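Local coordinates for NADH kinase POS5, mitochondrial (Saccharomyces cerevisiae, PDB 3AFO), which phosphorylates NADH, with a twofold preference over NAD(+), using ATP, and is an anti-oxidant factor and key source of the cellular reductant NADPH, at residues L150-P155 / R366-L371; S154-K159 / Y355-T360. All blocks are in the same frame, centred on the assembly; numbering follows the deposited sequence.

Contact 1: L150-P155 / R366-L371; sequences LGFLSP and RGINEL. With NAI (1,4-dihydronicotinamide adenine dinucleotide), chain C.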
ATOM      1  N   LEU A 150       6.799  12.229 -23.356  1.00 32.96           N
ATOM      2  CA  LEU A 150       7.306  10.879 -23.160  1.00 32.44           C
ATOM      3  C   LEU A 150       6.309   9.919 -22.509  1.00 31.69           C
ATOM      4  O   LEU A 150       5.501  10.303 -21.653  1.00 31.56           O
ATOM      5  CB  LEU A 150       8.636  10.897 -22.398  1.00 32.59           C
ATOM      6  CG  LEU A 150       9.860  11.298 -23.234  1.00 33.71           C
ATOM      7  CD1 LEU A 150      11.136  11.089 -22.435  1.00 34.02           C
ATOM      8  CD2 LEU A 150       9.935  10.527 -24.560  1.00 33.81           C
ATOM      9  N   GLY A 151       6.362   8.676 -22.973  1.00 30.45           N
ATOM     10  CA  GLY A 151       5.642   7.562 -22.383  1.00 28.83           C
ATOM     11  C   GLY A 151       6.693   6.567 -21.944  1.00 27.65           C
ATOM     12  O   GLY A 151       7.855   6.937 -21.753  1.00 28.31           O
ATOM     13  N   PHE A 152       6.300   5.308 -21.803  1.00 25.64           N
ATOM     14  CA  PHE A 152       7.188   4.283 -21.286  1.00 24.45           C
ATOM     15  C   PHE A 152       7.682   3.290 -22.344  1.00 24.24           C
ATOM     16  O   PHE A 152       8.804   2.800 -22.243  1.00 23.73           O
ATOM     17  CB  PHE A 152       6.496   3.526 -20.146  1.00 23.70           C
ATOM     18  CG  PHE A 152       7.375   2.510 -19.450  1.00 23.11           C
ATOM     19  CD1 PHE A 152       8.359   2.920 -18.542  1.00 22.28           C
ATOM     20  CD2 PHE A 152       7.208   1.148 -19.682  1.00 22.28           C
ATOM     21  CE1 PHE A 152       9.171   1.995 -17.878  1.00 21.54           C
ATOM     22  CE2 PHE A 152       8.008   0.203 -19.026  1.00 21.28           C
ATOM     23  CZ  PHE A 152       9.001   0.628 -18.115  1.00 22.09           C
ATOM     24  N   LEU A 153       6.849   3.004 -23.346  1.00 24.20           N
ATOM     25  CA  LEU A 153       7.085   1.850 -24.240  1.00 24.16           C
ATOM     26  C   LEU A 153       8.020   2.074 -25.439  1.00 24.40           C
ATOM     27  O   LEU A 153       8.733   1.141 -25.833  1.00 25.12           O
ATOM     28  CB  LEU A 153       5.754   1.235 -24.707  1.00 23.52           C
ATOM     29  CG  LEU A 153       4.808   0.737 -23.593  1.00 24.28           C
ATOM     30  CD1 LEU A 153       3.470   0.307 -24.162  1.00 22.97           C
ATOM     31  CD2 LEU A 153       5.430  -0.398 -22.782  1.00 23.47           C
ATOM     32  N   SER A 154       8.009   3.272 -26.026  1.00 24.30           N
ATOM     33  CA  SER A 154       8.853   3.560 -27.195  1.00 23.80           C
ATOM     34  C   SER A 154      10.323   3.700 -26.805  1.00 24.06           C
ATOM     35  O   SER A 154      10.687   4.656 -26.115  1.00 23.76           O
ATOM     36  CB  SER A 154       8.381   4.834 -27.903  1.00 24.04           C
ATOM     37  OG  SER A 154       6.995   4.788 -28.202  1.00 24.22           O
ATOM     38  N   PRO A 155      11.184   2.759 -27.245  1.00 23.91           N
ATOM     39  CA  PRO A 155      12.568   2.812 -26.776  1.00 24.30           C
ATOM     40  C   PRO A 155      13.487   3.798 -27.523  1.00 24.63           C
ATOM     41  O   PRO A 155      14.592   4.053 -27.049  1.00 24.46           O
ATOM     42  CB  PRO A 155      13.076   1.373 -27.002  1.00 24.21           C
ATOM     43  CG  PRO A 155      11.885   0.576 -27.475  1.00 23.66           C
ATOM     44  CD  PRO A 155      10.962   1.574 -28.089  1.00 23.74           C
ATOM     45  N   ARG A 366      16.621   0.115 -17.064  0.50 23.98           N
ATOM     46  CA  ARG A 366      16.860   1.529 -17.342  0.50 24.12           C
ATOM     47  C   ARG A 366      15.555   2.326 -17.454  0.50 23.61           C
ATOM     48  O   ARG A 366      15.482   3.461 -16.997  0.50 23.67           O
ATOM     49  CB  ARG A 366      17.747   1.694 -18.581  0.50 24.36           C
ATOM     50  CG  ARG A 366      19.147   1.148 -18.358  0.50 25.25           C
ATOM     51  CD  ARG A 366      20.217   2.022 -18.996  0.50 28.26           C
ATOM     52  NE  ARG A 366      20.750   1.451 -20.229  0.50 29.72           N
ATOM     53  CZ  ARG A 366      21.650   0.470 -20.273  0.50 30.41           C
ATOM     54  NH1 ARG A 366      22.110  -0.065 -19.152  0.50 29.63           N
ATOM     55  NH2 ARG A 366      22.086   0.019 -21.443  0.50 29.72           N
ATOM     56  N   GLY A 367      14.525   1.711 -18.029  1.00 23.04           N
ATOM     57  CA  GLY A 367      13.201   2.332 -18.139  1.00 22.23           C
ATOM     58  C   GLY A 367      12.532   2.581 -16.790  1.00 21.37           C
ATOM     59  O   GLY A 367      12.061   3.694 -16.526  1.00 21.00           O
ATOM     60  N   ILE A 368      12.486   1.561 -15.935  1.00 20.97           N
ATOM     61  CA  ILE A 368      11.851   1.737 -14.616  1.00 20.94           C
ATOM     62  C   ILE A 368      12.614   2.769 -13.762  1.00 20.85           C
ATOM     63  O   ILE A 368      11.991   3.610 -13.109  1.00 20.46           O
ATOM     64  CB  ILE A 368      11.567   0.391 -13.859  1.00 20.82           C
ATOM     65  CG1 ILE A 368      12.853  -0.313 -13.413  1.00 20.21           C
ATOM     66  CG2 ILE A 368      10.695  -0.538 -14.717  1.00 20.76           C
ATOM     67  CD1 ILE A 368      12.625  -1.513 -12.491  1.00 22.31           C
ATOM     68  N   ASN A 369      13.945   2.726 -13.806  1.00 21.09           N
ATOM     69  CA  ASN A 369      14.766   3.709 -13.089  1.00 22.21           C
ATOM     70  C   ASN A 369      14.620   5.129 -13.615  1.00 22.83           C
ATOM     71  O   ASN A 369      14.319   6.037 -12.844  1.00 23.32           O
ATOM     72  CB  ASN A 369      16.250   3.315 -13.095  1.00 21.95           C
ATOM     73  CG  ASN A 369      16.581   2.241 -12.065  1.00 22.68           C
ATOM     74  OD1 ASN A 369      15.902   2.097 -11.043  1.00 21.14           O
ATOM     75  ND2 ASN A 369      17.649   1.497 -12.324  1.00 22.64           N
ATOM     76  N   GLU A 370      14.831   5.320 -14.920  1.00 23.41           N
ATOM     77  CA  GLU A 370      14.916   6.671 -15.493  1.00 24.73           C
ATOM     78  C   GLU A 370      13.580   7.305 -15.858  1.00 24.42           C
ATOM     79  O   GLU A 370      13.415   8.522 -15.736  1.00 25.21           O
ATOM     80  CB  GLU A 370      15.848   6.700 -16.711  1.00 25.11           C
ATOM     81  CG  GLU A 370      17.274   6.255 -16.397  1.00 28.76           C
ATOM     82  CD  GLU A 370      18.251   6.522 -17.534  1.00 34.40           C
ATOM     83  OE1 GLU A 370      17.836   7.078 -18.577  1.00 36.25           O
ATOM     84  OE2 GLU A 370      19.443   6.177 -17.379  1.00 37.13           O
ATOM     85  N   LEU A 371      12.633   6.502 -16.317  1.00 23.56           N
ATOM     86  CA  LEU A 371      11.338   7.046 -16.707  1.00 23.46           C
ATOM     87  C   LEU A 371      10.325   7.043 -15.569  1.00 23.16           C
ATOM     88  O   LEU A 371       9.543   7.984 -15.434  1.00 23.75           O
ATOM     89  CB  LEU A 371      10.775   6.286 -17.911  1.00 23.62           C
ATOM     90  CG  LEU A 371      11.716   6.188 -19.117  1.00 24.43           C
ATOM     91  CD1 LEU A 371      11.136   5.229 -20.138  1.00 24.47           C
ATOM     92  CD2 LEU A 371      11.965   7.586 -19.729  1.00 23.74           C
TER
HETATM   93  PA  NAI C1001      -3.604   7.795 -21.945  1.00 37.38           P
HETATM   94  O1A NAI C1001      -2.689   8.814 -22.559  1.00 38.23           O
HETATM   95  O2A NAI C1001      -4.997   8.387 -21.364  1.00 37.53           O
HETATM   96  O5B NAI C1001      -2.964   7.094 -20.702  1.00 36.35           O
HETATM   97  C5B NAI C1001      -1.690   6.682 -20.833  1.00 32.42           C
HETATM   98  C4B NAI C1001      -0.889   7.211 -19.699  1.00 28.63           C
HETATM   99  O4B NAI C1001      -0.372   5.957 -19.179  1.00 26.51           O
HETATM  100  C3B NAI C1001       0.231   7.892 -20.477  1.00 27.23           C
HETATM  101  O3B NAI C1001       0.998   8.708 -19.588  1.00 26.14           O
HETATM  102  C2B NAI C1001       1.034   6.678 -20.947  1.00 25.98           C
HETATM  103  O2B NAI C1001       2.400   6.999 -21.175  1.00 29.14           O
HETATM  104  C1B NAI C1001       0.951   5.757 -19.730  1.00 24.59           C
HETATM  105  N9A NAI C1001       1.087   4.326 -20.125  1.00 22.58           N
HETATM  106  C8A NAI C1001       0.321   3.641 -20.980  1.00 22.08           C
HETATM  107  N7A NAI C1001       0.778   2.380 -21.064  1.00 20.73           N
HETATM  108  C5A NAI C1001       1.820   2.261 -20.240  1.00 20.58           C
HETATM  109  C6A NAI C1001       2.684   1.220 -19.895  1.00 20.36           C
HETATM  110  N6A NAI C1001       2.570  -0.018 -20.417  1.00 17.25           N
HETATM  111  N1A NAI C1001       3.664   1.480 -19.006  1.00 19.23           N
HETATM  112  C2A NAI C1001       3.820   2.678 -18.461  1.00 19.36           C
HETATM  113  N3A NAI C1001       3.015   3.685 -18.768  1.00 20.02           N
HETATM  114  C4A NAI C1001       2.017   3.506 -19.652  1.00 21.24           C
HETATM  115  O3  NAI C1001      -4.088   6.620 -23.013  1.00 32.63           O
HETATM  116  PN  NAI C1001      -3.057   5.746 -23.880  1.00 31.78           P
HETATM  117  O1N NAI C1001      -1.725   6.432 -23.942  1.00 30.93           O
HETATM  118  O2N NAI C1001      -3.831   5.353 -25.076  1.00 30.09           O
HETATM  119  O5D NAI C1001      -2.787   4.392 -23.005  1.00 27.57           O
HETATM  120  C5D NAI C1001      -3.869   3.581 -22.579  1.00 23.07           C
HETATM  121  C4D NAI C1001      -3.610   3.098 -21.160  1.00 20.22           C
HETATM  122  O4D NAI C1001      -3.978   4.184 -20.279  1.00 19.40           O
HETATM  123  C3D NAI C1001      -4.555   1.991 -20.719  1.00 19.70           C
HETATM  124  O3D NAI C1001      -4.095   0.712 -21.176  1.00 19.57           O
HETATM  125  C2D NAI C1001      -4.461   2.113 -19.181  1.00 18.44           C
HETATM  126  O2D NAI C1001      -3.495   1.177 -18.678  1.00 17.36           O
HETATM  127  C1D NAI C1001      -3.926   3.563 -18.988  1.00 18.95           C
HETATM  128  N1N NAI C1001      -4.832   4.254 -18.056  1.00 19.37           N
HETATM  129  C2N NAI C1001      -4.305   4.644 -16.829  1.00 18.94           C
HETATM  130  C3N NAI C1001      -5.094   5.278 -15.884  1.00 18.50           C
HETATM  131  C7N NAI C1001      -4.438   5.701 -14.544  1.00 16.82           C
HETATM  132  O7N NAI C1001      -5.059   6.302 -13.671  1.00 18.02           O
HETATM  133  N7N NAI C1001      -3.166   5.378 -14.421  1.00 15.22           N
HETATM  134  C4N NAI C1001      -6.440   5.528 -16.178  1.00 19.61           C
HETATM  135  C5N NAI C1001      -6.995   5.137 -17.414  1.00 19.78           C
HETATM  136  C6N NAI C1001      -6.202   4.490 -18.364  1.00 19.20           C
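Residues 150-155 run as an irregular loop alongside helix 363-370, where the amide of L371 bonds back to the carbonyl O of G367. The backbones come nearest at F152 and L371, whose CA atoms are 6.8 Å apart. F152 CG stands anti to the backbone N (chi1 -175°), turning the ring to the helix. CE1 of F152 lies 3.6 Å from the carbonyl carbon of G367; lacking a side chain, G367 lets the CE1-CZ end of the ring come up against helix backbone, the I368 N near the ring plane at its edge. CZ of F152 meets CG2 of I368 at 4.0 Å, both side chains heading the same way. The L371 side chain lies at a slant to that of F152, L371 CD1 being 3.9 Å from F152 CD1. This loop, within the N-terminal domain of the NAD kinase fold, also borders the dinucleotide: CB of F152 is 3.3 Å from C2A of the NADH adenine. CA of G151 lies 3.5 Å from O2B of the adenosine ribose, and the methyls of L153 border N6A. D124 accepts the amide hydrogens of F152 and L153 and also bonds the NADH. R379 of the second subunit packs on L150 and L371.

Contact 2: S154-K159 / Y355-T360; sequences SPFDFK and YCVAKT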
ATOM      1  N   SER A 154       8.009   3.272 -26.026  1.00 24.30           N
ATOM      2  CA  SER A 154       8.853   3.560 -27.195  1.00 23.80           C
ATOM      3  C   SER A 154      10.323   3.700 -26.805  1.00 24.06           C
ATOM      4  O   SER A 154      10.687   4.656 -26.115  1.00 23.76           O
ATOM      5  CB  SER A 154       8.381   4.834 -27.903  1.00 24.04           C
ATOM      6  OG  SER A 154       6.995   4.788 -28.202  1.00 24.22           O
ATOM      7  N   PRO A 155      11.184   2.759 -27.245  1.00 23.91           N
ATOM      8  CA  PRO A 155      12.568   2.812 -26.776  1.00 24.30           C
ATOM      9  C   PRO A 155      13.487   3.798 -27.523  1.00 24.63           C
ATOM     10  O   PRO A 155      14.592   4.053 -27.049  1.00 24.46           O
ATOM     11  CB  PRO A 155      13.076   1.373 -27.002  1.00 24.21           C
ATOM     12  CG  PRO A 155      11.885   0.576 -27.475  1.00 23.66           C
ATOM     13  CD  PRO A 155      10.962   1.574 -28.089  1.00 23.74           C
ATOM     14  N   PHE A 156      13.051   4.319 -28.671  1.00 25.11           N
ATOM     15  CA  PHE A 156      13.919   5.144 -29.521  1.00 26.01           C
ATOM     16  C   PHE A 156      13.461   6.578 -29.652  1.00 26.93           C
ATOM     17  O   PHE A 156      12.275   6.858 -29.837  1.00 26.46           O
ATOM     18  CB  PHE A 156      14.032   4.549 -30.937  1.00 25.75           C
ATOM     19  CG  PHE A 156      14.527   3.137 -30.959  1.00 25.14           C
ATOM     20  CD1 PHE A 156      15.874   2.866 -30.783  1.00 24.15           C
ATOM     21  CD2 PHE A 156      13.638   2.076 -31.120  1.00 22.84           C
ATOM     22  CE1 PHE A 156      16.339   1.551 -30.773  1.00 23.56           C
ATOM     23  CE2 PHE A 156      14.091   0.768 -31.107  1.00 22.85           C
ATOM     24  CZ  PHE A 156      15.444   0.508 -30.943  1.00 23.01           C
ATOM     25  N   ASP A 157      14.430   7.480 -29.579  1.00 28.68           N
ATOM     26  CA  ASP A 157      14.245   8.870 -29.959  1.00 29.96           C
ATOM     27  C   ASP A 157      14.132   8.892 -31.478  1.00 29.97           C
ATOM     28  O   ASP A 157      14.911   8.237 -32.150  1.00 29.89           O
ATOM     29  CB  ASP A 157      15.490   9.658 -29.538  1.00 30.75           C
ATOM     30  CG  ASP A 157      15.283  11.162 -29.575  1.00 33.62           C
ATOM     31  OD1 ASP A 157      14.634  11.686 -30.517  1.00 36.45           O
ATOM     32  OD2 ASP A 157      15.801  11.834 -28.656  1.00 37.65           O
ATOM     33  N   PHE A 158      13.185   9.657 -32.014  1.00 30.61           N
ATOM     34  CA  PHE A 158      13.037   9.766 -33.476  1.00 31.34           C
ATOM     35  C   PHE A 158      14.303  10.252 -34.196  1.00 31.92           C
ATOM     36  O   PHE A 158      14.502   9.933 -35.372  1.00 31.92           O
ATOM     37  CB  PHE A 158      11.824  10.618 -33.882  1.00 30.94           C
ATOM     38  CG  PHE A 158      11.695  10.803 -35.388  1.00 30.54           C
ATOM     39  CD1 PHE A 158      11.251   9.757 -36.194  1.00 29.66           C
ATOM     40  CD2 PHE A 158      12.058  12.010 -35.993  1.00 29.57           C
ATOM     41  CE1 PHE A 158      11.147   9.912 -37.590  1.00 29.49           C
ATOM     42  CE2 PHE A 158      11.968  12.173 -37.382  1.00 29.00           C
ATOM     43  CZ  PHE A 158      11.510  11.116 -38.182  1.00 27.90           C
ATOM     44  N   LYS A 159      15.127  11.026 -33.486  0.50 32.24           N
ATOM     45  CA  LYS A 159      16.421  11.500 -33.986  0.50 32.68           C
ATOM     46  C   LYS A 159      17.293  10.361 -34.494  0.50 32.83           C
ATOM     47  O   LYS A 159      18.067  10.540 -35.437  0.50 32.93           O
ATOM     48  CB  LYS A 159      17.184  12.256 -32.892  0.50 32.73           C
ATOM     49  CG  LYS A 159      17.056  13.773 -32.942  0.50 33.47           C
ATOM     50  CD  LYS A 159      15.751  14.265 -32.342  0.50 33.54           C
ATOM     51  CE  LYS A 159      15.870  15.725 -31.927  0.50 34.14           C
ATOM     52  NZ  LYS A 159      14.571  16.287 -31.437  0.50 33.44           N
ATOM     53  N   TYR A 355       6.248  -8.456 -30.949  1.00 25.83           N
ATOM     54  CA  TYR A 355       7.691  -8.291 -30.890  1.00 25.51           C
ATOM     55  C   TYR A 355       8.077  -6.838 -31.106  1.00 25.03           C
ATOM     56  O   TYR A 355       7.843  -6.271 -32.184  1.00 24.67           O
ATOM     57  CB  TYR A 355       8.397  -9.193 -31.898  1.00 25.83           C
ATOM     58  CG  TYR A 355       8.263 -10.671 -31.609  1.00 28.23           C
ATOM     59  CD1 TYR A 355       9.301 -11.378 -31.000  1.00 30.17           C
ATOM     60  CD2 TYR A 355       7.099 -11.363 -31.944  1.00 29.93           C
ATOM     61  CE1 TYR A 355       9.183 -12.737 -30.741  1.00 33.10           C
ATOM     62  CE2 TYR A 355       6.972 -12.716 -31.682  1.00 33.17           C
ATOM     63  CZ  TYR A 355       8.018 -13.397 -31.083  1.00 33.75           C
ATOM     64  OH  TYR A 355       7.890 -14.743 -30.822  1.00 36.91           O
ATOM     65  N   CYS A 356       8.669  -6.245 -30.075  1.00 23.92           N
ATOM     66  CA  CYS A 356       9.049  -4.847 -30.107  1.00 23.53           C
ATOM     67  C   CYS A 356      10.557  -4.755 -30.208  1.00 23.42           C
ATOM     68  O   CYS A 356      11.270  -5.287 -29.358  1.00 22.87           O
ATOM     69  CB  CYS A 356       8.555  -4.124 -28.845  1.00 23.58           C
ATOM     70  SG  CYS A 356       6.778  -4.210 -28.617  1.00 24.51           S
ATOM     71  N   VAL A 357      11.032  -4.111 -31.271  1.00 23.12           N
ATOM     72  CA  VAL A 357      12.449  -3.787 -31.423  1.00 23.29           C
ATOM     73  C   VAL A 357      12.947  -3.100 -30.152  1.00 23.55           C
ATOM     74  O   VAL A 357      12.354  -2.117 -29.700  1.00 22.96           O
ATOM     75  CB  VAL A 357      12.686  -2.863 -32.640  1.00 22.96           C
ATOM     76  CG1 VAL A 357      14.176  -2.540 -32.814  1.00 23.32           C
ATOM     77  CG2 VAL A 357      12.140  -3.512 -33.902  1.00 23.39           C
ATOM     78  N   ALA A 358      14.031  -3.641 -29.601  1.00 24.46           N
ATOM     79  CA  ALA A 358      14.666  -3.136 -28.387  1.00 26.18           C
ATOM     80  C   ALA A 358      15.944  -2.355 -28.696  1.00 27.63           C
ATOM     81  O   ALA A 358      16.609  -2.602 -29.711  1.00 27.10           O
ATOM     82  CB  ALA A 358      14.981  -4.297 -27.456  1.00 25.77           C
ATOM     83  N   LYS A 359      16.301  -1.439 -27.797  1.00 29.21           N
ATOM     84  CA  LYS A 359      17.496  -0.607 -27.958  1.00 31.07           C
ATOM     85  C   LYS A 359      18.768  -1.249 -27.391  1.00 32.31           C
ATOM     86  O   LYS A 359      19.808  -1.271 -28.052  1.00 32.70           O
ATOM     87  CB  LYS A 359      17.275   0.765 -27.324  1.00 31.28           C
ATOM     88  CG  LYS A 359      18.412   1.752 -27.581  1.00 32.03           C
ATOM     89  CD  LYS A 359      18.042   3.139 -27.118  1.00 34.09           C
ATOM     90  CE  LYS A 359      19.226   4.076 -27.263  1.00 35.49           C
ATOM     91  NZ  LYS A 359      18.969   5.357 -26.570  1.00 36.43           N
ATOM     92  N   THR A 360      18.681  -1.748 -26.160  1.00 33.27           N
ATOM     93  CA  THR A 360      19.792  -2.412 -25.481  1.00 34.20           C
ATOM     94  C   THR A 360      19.252  -3.713 -24.914  1.00 34.31           C
ATOM     95  O   THR A 360      18.058  -3.990 -25.031  1.00 34.57           O
ATOM     96  CB  THR A 360      20.352  -1.554 -24.294  1.00 34.45           C
ATOM     97  OG1 THR A 360      19.344  -1.409 -23.275  1.00 34.83           O
ATOM     98  CG2 THR A 360      20.792  -0.174 -24.764  1.00 34.99           C
TER
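F156, on the short edge strand 156-157 of the parallel sheet, reaches across to the chain where it leaves strand 354-357. From CB, the side chain sets out with CG anti to its own carbonyl carbon (chi1 -57°), and the ring then slips into the bend formed by V357, A358 and K359. On one flank CE1 of F156 lies 3.7 Å from CB of K359, whose chain runs antiparallel to the F156 side chain. On the other, CE2 of F156 touches CG1 of V357 at 3.7 Å, the two side chains nearly perpendicular, and approaches the carbonyl O of V357 at 3.6 Å. At the tip, CZ of F156 is 3.5 Å from the carbonyl O of A358, which sits near the ring plane and so meets the ring's edge. CB of P155 lies on one face, offset toward the rim, while CG of P155 rests 3.5 Å from the V357 oxygen. K359 is extended, CG anti to its backbone N, and CD of K359 passes 3.6 Å from the carbonyl O of P155. F156 also packs on L143 and F145 of the neighbouring strand 142-146, and its backbone bonds to A146. The join thus rests on apolar packing and on C-H groups facing carbonyl oxygens, the slightly positive rim of the F156 ring probably favouring the A358 oxygen.

Contacts 1 and 2 have centres 10 Å apart and share S154 and P155, where the loop 150-155 passes into the edge strand 156-157. Along the chain this continuous piece of the N-terminal domain comes first; nearly two hundred residues later strand 354-357 returns to it, followed after a short loop by helix 363-370. The C-terminal part therefore meets the same piece twice in reverse order, with the strand end and the loop after it on 154-159 and the helix on 150-155. R366 packs on T360, so the two contacts touch. The P155 side chain is about 11 Å from NADH; the loop that borders the adenine leads straight into the edge strand 156-157.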